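Local coordinates for protein P-granule scaffold (Caenorhabditis japonica, PDB 5W4A) that serves as a scaffold of P granules, the germ granules of nematodes, and is probably linked through them to RNA binding and mRNA repression, at residues T3-I8 with T135-I140; Y17-L22 with M78-A83; N28-L33 with Q203-L208. One frame throughout, in Å; residues are numbered along the deposited sequence.

In the fold
Interactions 1 and 2 touch each other, their centres 13 Å apart, the first near the surface and the second near the centre of the chain. Arg6 of interaction 1 makes a salt bridge to Asp79 of interaction 2, with NE 2.7 Å from OD2, and Ile140 CG2 packs 3.6 Å from Tyr17 CD2. Bound imidazole, probably from the crystallisation liquor, comes within about 3 Å of the Arg6 side chain and likewise of that of Asp79. Interaction 3 stands apart, its centre 21 Å from that of interaction 2 and 28 Å from that of interaction 1. Helix 20-28, which begins in interaction 2, is followed in the chain by helix 30-35 of interaction 3.

Interaction 1 of 3, residues T3-I8 with T135-I140; sequences TNKREI and TEAAKI
The N-terminal segment, extended from Lys5 to Ile8 just ahead of the antiparallel hairpin of strands 9-11 and 14-16, lies against the first turn of helix 136-148, where Arg6 and Ile8 meet Glu136, Ala137 and Ile140. The backbones come closest at Arg6 and Ala137, whose CA atoms are 5.0 Å apart, and the methyl of Ala137 touches Arg6 O at 3.5 Å. The small side chain is consistent with so close an approach. Arg6 CG stands anti to the carbonyl carbon (chi1 -69°) and the chain runs extended on to NE; its CD passes Ile140 CG2 at 3.9 Å, the two side chains sliding past each other in opposite directions. Ile8 crosses Ile140 obliquely, with CG1 meeting CD1 at 3.8 Å, while its own CD1 reaches across to the carboxylate of Glu136, nearly at a right angle to that side chain.

The contact thus packs the N-terminal arm on the N-terminal turn of helix 136-148 in a mostly helical domain. Thr135 sits at the N-cap, its OG1 accepting from Ala138 N at 3.1 Å. On the other segment Thr3 OG1 accepts from Lys5 N, which makes an ST turn.

Polar contact between the segments runs through water. One water accepts from Arg6 NH1, lying in the plane at the edge of the guanidinium, and donates to Ala137 O at 2.9 Å. A second accepts from Ile8 N and donates to Glu136 OE1 at 2.7 Å. The charged ends have stronger partners elsewhere: Arg6 forms salt bridges with Asp79 through NE and with Asp107 through NH1, and Glu136 OE2 pairs with Arg15. Glu136 OE1 also has a weak hydrogen bond to a bound triethylene glycol, probably from the crystallisation liquor.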
loop_
_atom_site.group_PDB
_atom_site.type_symbol
_atom_site.label_atom_id
_atom_site.label_comp_id
_atom_site.label_asym_id
_atom_site.label_seq_id
_atom_site.Cartn_x
_atom_site.Cartn_y
_atom_site.Cartn_z
ATOM N N THR C 3 -7.846 -6.032 24.793
ATOM C CA THR C 3 -8.601 -6.154 23.554
ATOM C C THR C 3 -7.861 -7.094 22.615
ATOM O O THR C 3 -6.638 -7.230 22.687
ATOM C CB THR C 3 -8.805 -4.799 22.859
ATOM O OG1 THR C 3 -9.584 -4.978 21.669
ATOM C CG2 THR C 3 -7.456 -4.159 22.486
ATOM N N ASN C 4 -8.614 -7.734 21.731
ATOM C CA ASN C 4 -8.016 -8.585 20.717
ATOM C C ASN C 4 -7.704 -7.826 19.428
ATOM O O ASN C 4 -7.151 -8.419 18.498
ATOM C CB ASN C 4 -8.940 -9.781 20.422
ATOM C CG ASN C 4 -10.221 -9.380 19.693
ATOM O OD1 ASN C 4 -10.717 -8.264 19.848
ATOM N ND2 ASN C 4 -10.762 -10.298 18.899
ATOM N N LYS C 5 -8.026 -6.531 19.345
ATOM C CA LYS C 5 -7.960 -5.812 18.078
ATOM C C LYS C 5 -6.547 -5.295 17.857
ATOM O O LYS C 5 -5.863 -4.905 18.804
ATOM C CB LYS C 5 -8.959 -4.649 18.082
ATOM C CG LYS C 5 -9.088 -3.901 16.772
ATOM C CD LYS C 5 -10.339 -3.023 16.777
ATOM C CE LYS C 5 -10.077 -1.672 16.147
ATOM N NZ LYS C 5 -11.322 -0.870 16.042
ATOM N N ARG C 6 -6.093 -5.329 16.598
ATOM C CA ARG C 6 -4.809 -4.723 16.256
ATOM C C ARG C 6 -4.985 -3.211 16.230
ATOM O O ARG C 6 -5.795 -2.700 15.449
ATOM C CB ARG C 6 -4.324 -5.213 14.892
ATOM C CG ARG C 6 -3.921 -6.696 14.861
ATOM C CD ARG C 6 -3.306 -7.077 13.529
ATOM N NE ARG C 6 -2.691 -8.406 13.653
ATOM C CZ ARG C 6 -3.345 -9.562 13.529
ATOM N NH1 ARG C 6 -4.624 -9.608 13.202
ATOM N NH2 ARG C 6 -2.694 -10.708 13.714
ATOM N N GLU C 7 -4.264 -2.500 17.097
ATOM C CA GLU C 7 -4.397 -1.056 17.220
ATOM C C GLU C 7 -3.043 -0.371 17.195
ATOM O O GLU C 7 -2.142 -0.740 17.957
ATOM C CB GLU C 7 -5.147 -0.717 18.522
ATOM C CG GLU C 7 -6.567 -1.323 18.520
ATOM C CD GLU C 7 -7.314 -1.164 19.843
ATOM O OE1 GLU C 7 -6.739 -1.471 20.916
ATOM O OE2 GLU C 7 -8.484 -0.735 19.798
ATOM N N ILE C 8 -2.934 0.670 16.365
ATOM C CA ILE C 8 -1.774 1.554 16.366
ATOM C C ILE C 8 -1.875 2.444 17.597
ATOM O O ILE C 8 -2.973 2.904 17.961
ATOM C CB ILE C 8 -1.721 2.386 15.078
ATOM C CG1 ILE C 8 -1.496 1.436 13.886
ATOM C CG2 ILE C 8 -0.633 3.465 15.149
ATOM C CD1 ILE C 8 -1.651 2.075 12.533
ATOM N N THR C 135 -9.788 -0.589 7.029
ATOM C CA THR C 135 -9.360 -0.370 8.398
ATOM C C THR C 135 -7.856 -0.553 8.551
ATOM O O THR C 135 -7.231 -1.350 7.841
ATOM C CB THR C 135 -10.065 -1.345 9.341
ATOM O OG1 THR C 135 -9.654 -2.685 9.039
ATOM C CG2 THR C 135 -11.567 -1.234 9.213
ATOM N N GLU C 136 -7.294 0.143 9.541
ATOM C CA GLU C 136 -5.882 -0.052 9.874
ATOM C C GLU C 136 -5.634 -1.482 10.327
ATOM O O GLU C 136 -4.595 -2.068 9.982
ATOM C CB GLU C 136 -5.452 0.940 10.962
ATOM C CG GLU C 136 -5.344 2.349 10.414
ATOM C CD GLU C 136 -4.890 3.397 11.410
ATOM O OE1 GLU C 136 -5.072 3.229 12.631
ATOM O OE2 GLU C 136 -4.348 4.428 10.920
ATOM N N ALA C 137 -6.546 -2.045 11.132
ATOM C CA ALA C 137 -6.350 -3.386 11.671
ATOM C C ALA C 137 -6.208 -4.411 10.547
ATOM O O ALA C 137 -5.342 -5.289 10.605
ATOM C CB ALA C 137 -7.502 -3.791 12.595
ATOM N N ALA C 138 -7.006 -4.287 9.492
ATOM C CA ALA C 138 -6.926 -5.254 8.395
ATOM C C ALA C 138 -5.663 -5.057 7.581
ATOM O O ALA C 138 -5.052 -6.027 7.125
ATOM C CB ALA C 138 -8.136 -5.127 7.477
ATOM N N LYS C 139 -5.278 -3.800 7.369
ATOM C CA LYS C 139 -4.080 -3.505 6.603
ATOM C C LYS C 139 -2.822 -3.962 7.339
ATOM O O LYS C 139 -1.885 -4.454 6.709
ATOM C CB LYS C 139 -4.042 -2.012 6.274
ATOM C CG LYS C 139 -5.136 -1.591 5.298
ATOM C CD LYS C 139 -5.270 -0.072 5.234
ATOM C CE LYS C 139 -6.508 0.344 4.428
ATOM N NZ LYS C 139 -6.545 -0.248 3.075
ATOM N N ILE C 140 -2.796 -3.852 8.666
ATOM C CA ILE C 140 -1.654 -4.379 9.422
ATOM C C ILE C 140 -1.558 -5.894 9.258
ATOM O O ILE C 140 -0.469 -6.442 9.050
ATOM C CB ILE C 140 -1.754 -3.971 10.897
ATOM C CG1 ILE C 140 -1.603 -2.455 11.053
ATOM C CG2 ILE C 140 -0.705 -4.738 11.755
ATOM C CD1 ILE C 140 -2.067 -1.956 12.391
HETATM O O HOH W 1 -6.437 -7.482 12.228
HETATM O O HOH W 2 -5.248 1.543 14.747
#

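Interaction 2 of 3, residues Y17-L22 with M78-A83; sequences YFFPNL and MDTLLA
Tyr17 and Phe18 meet Asp79 and Thr80 of helix 71-84 through two hydrogen bonds in the buried centre of the helical domain. Tyr17 OH donates to Asp79 OD2 at 2.6 Å, arriving on the anti side and 34° out of the carboxylate plane. The same oxygen takes the salt bridge from Arg6 NE, and OD1 accepts from His106 NE2, which leaves neither carboxylate oxygen without a donor.

Thr80 OG1 donates to Phe18 O at 2.8 Å; the C=O...donor angle of 119°, in the carbonyl plane, places it on a lone pair. Thr76 O is a weak, secondary partner of the same hydroxyl. The Thr80 chi1 of -50° sets OG1 beside the backbone N and leaves CG2 anti to it, with that methyl 3.5 Å from Phe19 CE1. Just before helix 20-28, Tyr17 N and Phe18 N share Asp171 OD2.

Tyr17 CD2 lies 3.5 Å above the centre of the Phe18 ring, and Phe175 of helix 169-179 meets both Phe18 and Phe19 edge-to-face. Meeting donors from a hydroxyl, an arginine and a histidine, the buried carboxylate of Asp79 is probably stabilised as the anion.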
loop_
_atom_site.group_PDB
_atom_site.type_symbol
_atom_site.label_atom_id
_atom_site.label_comp_id
_atom_site.label_asym_id
_atom_site.label_seq_id
_atom_site.Cartn_x
_atom_site.Cartn_y
_atom_site.Cartn_z
ATOM N N TYR C 17 2.772 0.135 15.739
ATOM C CA TYR C 17 1.962 -1.051 16.021
ATOM C C TYR C 17 2.803 -2.118 16.719
ATOM O O TYR C 17 2.420 -2.632 17.779
ATOM C CB TYR C 17 1.326 -1.641 14.732
ATOM C CG TYR C 17 0.670 -2.928 15.074
ATOM C CD1 TYR C 17 -0.489 -2.954 15.849
ATOM C CD2 TYR C 17 1.268 -4.136 14.735
ATOM C CE1 TYR C 17 -1.033 -4.133 16.292
ATOM C CE2 TYR C 17 0.725 -5.324 15.153
ATOM C CZ TYR C 17 -0.427 -5.319 15.930
ATOM O OH TYR C 17 -0.994 -6.481 16.366
ATOM N N PHE C 18 3.971 -2.435 16.151
ATOM C CA PHE C 18 4.730 -3.623 16.552
ATOM C C PHE C 18 5.609 -3.397 17.782
ATOM O O PHE C 18 6.015 -4.370 18.421
ATOM C CB PHE C 18 5.621 -4.090 15.394
ATOM C CG PHE C 18 4.871 -4.718 14.246
ATOM C CD1 PHE C 18 4.539 -3.977 13.118
ATOM C CD2 PHE C 18 4.505 -6.068 14.292
ATOM C CE1 PHE C 18 3.851 -4.560 12.069
ATOM C CE2 PHE C 18 3.826 -6.651 13.238
ATOM C CZ PHE C 18 3.481 -5.898 12.135
ATOM N N PHE C 19 5.925 -2.141 18.129
ATOM C CA PHE C 19 6.933 -1.837 19.155
ATOM C C PHE C 19 6.476 -0.777 20.172
ATOM O O PHE C 19 7.222 0.151 20.490
ATOM C CB PHE C 19 8.223 -1.382 18.473
ATOM C CG PHE C 19 8.828 -2.424 17.553
ATOM C CD1 PHE C 19 9.438 -3.532 18.079
ATOM C CD2 PHE C 19 8.738 -2.288 16.167
ATOM C CE1 PHE C 19 10.000 -4.513 17.232
ATOM C CE2 PHE C 19 9.284 -3.252 15.325
ATOM C CZ PHE C 19 9.911 -4.365 15.879
ATOM N N PRO C 20 5.281 -0.904 20.734
ATOM C CA PRO C 20 4.855 0.148 21.693
ATOM C C PRO C 20 5.734 0.302 22.929
ATOM O O PRO C 20 5.970 1.444 23.351
ATOM C CB PRO C 20 3.437 -0.286 22.074
ATOM C CG PRO C 20 3.363 -1.731 21.758
ATOM C CD PRO C 20 4.220 -1.920 20.562
ATOM N N ASN C 21 6.228 -0.789 23.537
ATOM C CA ASN C 21 7.045 -0.602 24.735
ATOM C C ASN C 21 8.416 -0.033 24.381
ATOM O O ASN C 21 9.013 0.676 25.202
ATOM C CB ASN C 21 7.168 -1.927 25.499
ATOM C CG ASN C 21 7.696 -1.743 26.908
ATOM O OD1 ASN C 21 7.314 -0.796 27.612
ATOM N ND2 ASN C 21 8.541 -2.674 27.348
ATOM N N LEU C 22 8.923 -0.299 23.171
ATOM C CA LEU C 22 10.179 0.320 22.744
ATOM C C LEU C 22 10.001 1.821 22.574
ATOM O O LEU C 22 10.869 2.614 22.970
ATOM C CB LEU C 22 10.665 -0.317 21.440
ATOM C CG LEU C 22 11.931 0.266 20.804
ATOM C CD1 LEU C 22 13.125 0.026 21.700
ATOM C CD2 LEU C 22 12.192 -0.359 19.441
HETATM N N MSE C 78 3.319 -10.971 19.842
HETATM C CA MSE C 78 3.412 -12.209 19.062
HETATM C C MSE C 78 3.415 -11.945 17.549
HETATM O O MSE C 78 4.088 -12.660 16.791
HETATM C CB MSE C 78 2.282 -13.140 19.425
HETATM C CG MSE C 78 2.527 -13.748 20.802
HETATM SE SE MSE C 78 1.024 -14.774 21.460
HETATM C CE MSE C 78 1.170 -16.273 20.238
ATOM N N ASP C 79 2.642 -10.952 17.086
ATOM C CA ASP C 79 2.781 -10.479 15.710
ATOM C C ASP C 79 4.228 -10.099 15.431
ATOM O O ASP C 79 4.789 -10.467 14.399
ATOM C CB ASP C 79 1.900 -9.257 15.416
ATOM C CG ASP C 79 0.444 -9.570 15.145
ATOM O OD1 ASP C 79 0.013 -10.740 15.033
ATOM O OD2 ASP C 79 -0.318 -8.587 14.998
ATOM N N THR C 80 4.837 -9.343 16.338
ATOM C CA THR C 80 6.229 -8.929 16.153
ATOM C C THR C 80 7.150 -10.143 16.079
ATOM O O THR C 80 8.036 -10.192 15.227
ATOM C CB THR C 80 6.642 -7.980 17.275
ATOM O OG1 THR C 80 5.610 -6.979 17.352
ATOM C CG2 THR C 80 8.001 -7.328 16.983
ATOM N N LEU C 81 6.930 -11.144 16.932
ATOM C CA LEU C 81 7.746 -12.355 16.877
ATOM C C LEU C 81 7.647 -13.028 15.502
ATOM O O LEU C 81 8.659 -13.454 14.920
ATOM C CB LEU C 81 7.324 -13.328 17.969
ATOM C CG LEU C 81 7.544 -12.945 19.430
ATOM C CD1 LEU C 81 7.010 -14.077 20.303
ATOM C CD2 LEU C 81 8.997 -12.670 19.757
ATOM N N LEU C 82 6.441 -13.135 14.949
ATOM C CA LEU C 82 6.302 -13.742 13.628
ATOM C C LEU C 82 7.054 -12.952 12.569
ATOM O O LEU C 82 7.680 -13.532 11.676
ATOM C CB LEU C 82 4.841 -13.846 13.228
ATOM C CG LEU C 82 4.003 -14.823 14.043
ATOM C CD1 LEU C 82 2.583 -14.821 13.529
ATOM C CD2 LEU C 82 4.611 -16.233 13.935
ATOM N N ALA C 83 6.969 -11.630 12.623
ATOM C CA ALA C 83 7.641 -10.803 11.629
ATOM C C ALA C 83 9.153 -10.903 11.763
ATOM O O ALA C 83 9.870 -10.700 10.783
ATOM C CB ALA C 83 7.185 -9.352 11.773
#

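Interaction 3 of 3, residues N28-L33 with Q203-L208; sequences NNDELL and QTKPKL
Asp30 and Leu208 bring the starts of two short helices, 30-35 and 206-213, together with their CA atoms 6.2 Å apart. The contact thus joins the second helix of this mostly helical N-domain to its last, pairing two acidic residues with two lysines alongside a small apolar contact. There Leu208 CD2 touches Asp30 CB at 3.6 Å and Leu33 CD1 at 4.1 Å; outside the two segments, Leu208 also rests on Ala26 and Phe48.

Asp30 CG lies between the backbone N and the carbonyl carbon (chi1 62°), a position that puts it 3.7 Å from Lys205 CE. The two side chains cross at about a right angle, in a salt bridge whose hydrogen bond, from Lys205 NZ to Asp30 OD2 at 3.3 Å, is weak. The lysine bends at chi2 (-48°), and its CD and CE also lie close to OD2.

Lys207 runs extended beyond CG and carries the stronger bond: NZ donates to Glu31 OE1 at 2.7 Å, on the anti side and 32° out of the carboxylate plane. Glu31 OE2 turns to Ser35 OG within its own helix.

Two waters also bind the Asp30 carboxylate. One donates to OD1 and accepts from Lys207 NZ, bridging charges too far apart for a direct salt bridge. The other donates to Asp30 OD2 at 2.6 Å and accepts from the backbone N of Lys207.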
loop_
_atom_site.group_PDB
_atom_site.type_symbol
_atom_site.label_atom_id
_atom_site.label_comp_id
_atom_site.label_asym_id
_atom_site.label_seq_id
_atom_site.Cartn_x
_atom_site.Cartn_y
_atom_site.Cartn_z
ATOM N N ASN C 28 10.708 7.980 27.447
ATOM C CA ASN C 28 11.020 8.165 28.859
ATOM C C ASN C 28 12.518 8.311 29.117
ATOM O O ASN C 28 12.910 9.052 30.018
ATOM C CB ASN C 28 10.479 6.993 29.683
ATOM C CG ASN C 28 9.002 7.136 30.002
ATOM O OD1 ASN C 28 8.492 8.260 30.145
ATOM N ND2 ASN C 28 8.312 6.010 30.172
ATOM N N ASN C 29 13.363 7.655 28.329
ATOM C CA ASN C 29 14.772 7.495 28.670
ATOM C C ASN C 29 15.716 8.147 27.671
ATOM O O ASN C 29 16.865 7.696 27.549
ATOM C CB ASN C 29 15.091 6.009 28.792
ATOM C CG ASN C 29 14.403 5.383 29.992
ATOM O OD1 ASN C 29 14.844 5.555 31.138
ATOM N ND2 ASN C 29 13.309 4.692 29.754
ATOM N N ASP C 30 15.263 9.176 26.940
ATOM C CA ASP C 30 16.110 9.733 25.889
ATOM C C ASP C 30 17.405 10.320 26.452
ATOM O O ASP C 30 18.455 10.195 25.828
ATOM C CB ASP C 30 15.342 10.766 25.019
ATOM C CG ASP C 30 14.836 11.974 25.767
ATOM O OD1 ASP C 30 14.444 11.876 26.933
ATOM O OD2 ASP C 30 14.770 13.051 25.126
ATOM N N GLU C 31 17.369 10.947 27.638
ATOM C CA GLU C 31 18.613 11.522 28.150
ATOM C C GLU C 31 19.589 10.428 28.556
ATOM O O GLU C 31 20.801 10.556 28.343
ATOM C CB GLU C 31 18.329 12.474 29.318
ATOM C CG GLU C 31 19.573 13.082 29.952
ATOM C CD GLU C 31 20.442 13.890 28.989
ATOM O OE1 GLU C 31 19.947 14.366 27.939
ATOM O OE2 GLU C 31 21.645 14.047 29.293
ATOM N N LEU C 32 19.078 9.321 29.106
ATOM C CA LEU C 32 19.950 8.197 29.427
ATOM C C LEU C 32 20.559 7.586 28.170
ATOM O O LEU C 32 21.725 7.185 28.172
ATOM C CB LEU C 32 19.173 7.147 30.224
ATOM C CG LEU C 32 19.985 5.943 30.672
ATOM C CD1 LEU C 32 21.083 6.362 31.691
ATOM C CD2 LEU C 32 19.039 4.878 31.241
ATOM N N LEU C 33 19.794 7.524 27.072
ATOM C CA LEU C 33 20.334 6.998 25.823
ATOM C C LEU C 33 21.440 7.900 25.269
ATOM O O LEU C 33 22.407 7.411 24.670
ATOM C CB LEU C 33 19.194 6.846 24.802
ATOM C CG LEU C 33 18.255 5.652 25.029
ATOM C CD1 LEU C 33 16.962 5.825 24.269
ATOM C CD2 LEU C 33 18.927 4.349 24.626
ATOM N N GLN C 203 10.239 16.994 15.965
ATOM C CA GLN C 203 9.262 17.842 16.657
ATOM C C GLN C 203 9.005 17.465 18.113
ATOM O O GLN C 203 8.393 18.263 18.839
ATOM C CB GLN C 203 7.933 17.821 15.906
ATOM C CG GLN C 203 8.053 18.344 14.505
ATOM C CD GLN C 203 8.546 19.805 14.459
ATOM O OE1 GLN C 203 8.224 20.615 15.340
ATOM N NE2 GLN C 203 9.335 20.138 13.433
ATOM N N THR C 204 9.464 16.326 18.574
ATOM C CA THR C 204 9.075 15.865 19.912
ATOM C C THR C 204 10.247 15.421 20.765
ATOM O O THR C 204 10.221 15.601 21.984
ATOM C CB THR C 204 8.110 14.703 19.735
ATOM O OG1 THR C 204 8.776 13.647 19.013
ATOM C CG2 THR C 204 6.901 15.129 18.957
ATOM N N LYS C 205 11.256 14.818 20.158
ATOM C CA LYS C 205 12.389 14.235 20.870
ATOM C C LYS C 205 13.618 14.492 20.024
ATOM O O LYS C 205 14.246 13.574 19.485
ATOM C CB LYS C 205 12.181 12.742 21.155
ATOM C CG LYS C 205 11.313 12.433 22.385
ATOM C CD LYS C 205 11.795 13.274 23.579
ATOM C CE LYS C 205 11.321 12.853 24.962
ATOM N NZ LYS C 205 11.656 13.999 25.915
ATOM N N PRO C 206 14.037 15.758 19.942
ATOM C CA PRO C 206 15.251 16.080 19.185
ATOM C C PRO C 206 16.479 15.312 19.619
ATOM O O PRO C 206 17.329 15.062 18.766
ATOM C CB PRO C 206 15.432 17.591 19.426
ATOM C CG PRO C 206 14.147 18.077 19.931
ATOM C CD PRO C 206 13.483 16.926 20.632
ATOM N N LYS C 207 16.634 14.971 20.920
ATOM C CA LYS C 207 17.783 14.179 21.361
ATOM C C LYS C 207 17.815 12.839 20.664
ATOM O O LYS C 207 18.885 12.342 20.321
ATOM C CB LYS C 207 17.746 13.924 22.877
ATOM C CG LYS C 207 18.079 15.079 23.703
ATOM C CD LYS C 207 17.845 14.777 25.185
ATOM C CE LYS C 207 17.901 16.049 25.970
ATOM N NZ LYS C 207 17.665 15.790 27.415
ATOM N N LEU C 208 16.640 12.213 20.519
ATOM C CA LEU C 208 16.586 10.919 19.868
ATOM C C LEU C 208 16.944 11.067 18.399
ATOM O O LEU C 208 17.655 10.233 17.848
ATOM C CB LEU C 208 15.202 10.285 20.009
ATOM C CG LEU C 208 14.685 9.906 21.409
ATOM C CD1 LEU C 208 13.243 9.370 21.331
ATOM C CD2 LEU C 208 15.579 8.903 22.006
HETATM O O HOH W 3 14.611 14.623 23.080
HETATM O O HOH W 4 15.302 14.390 28.174
#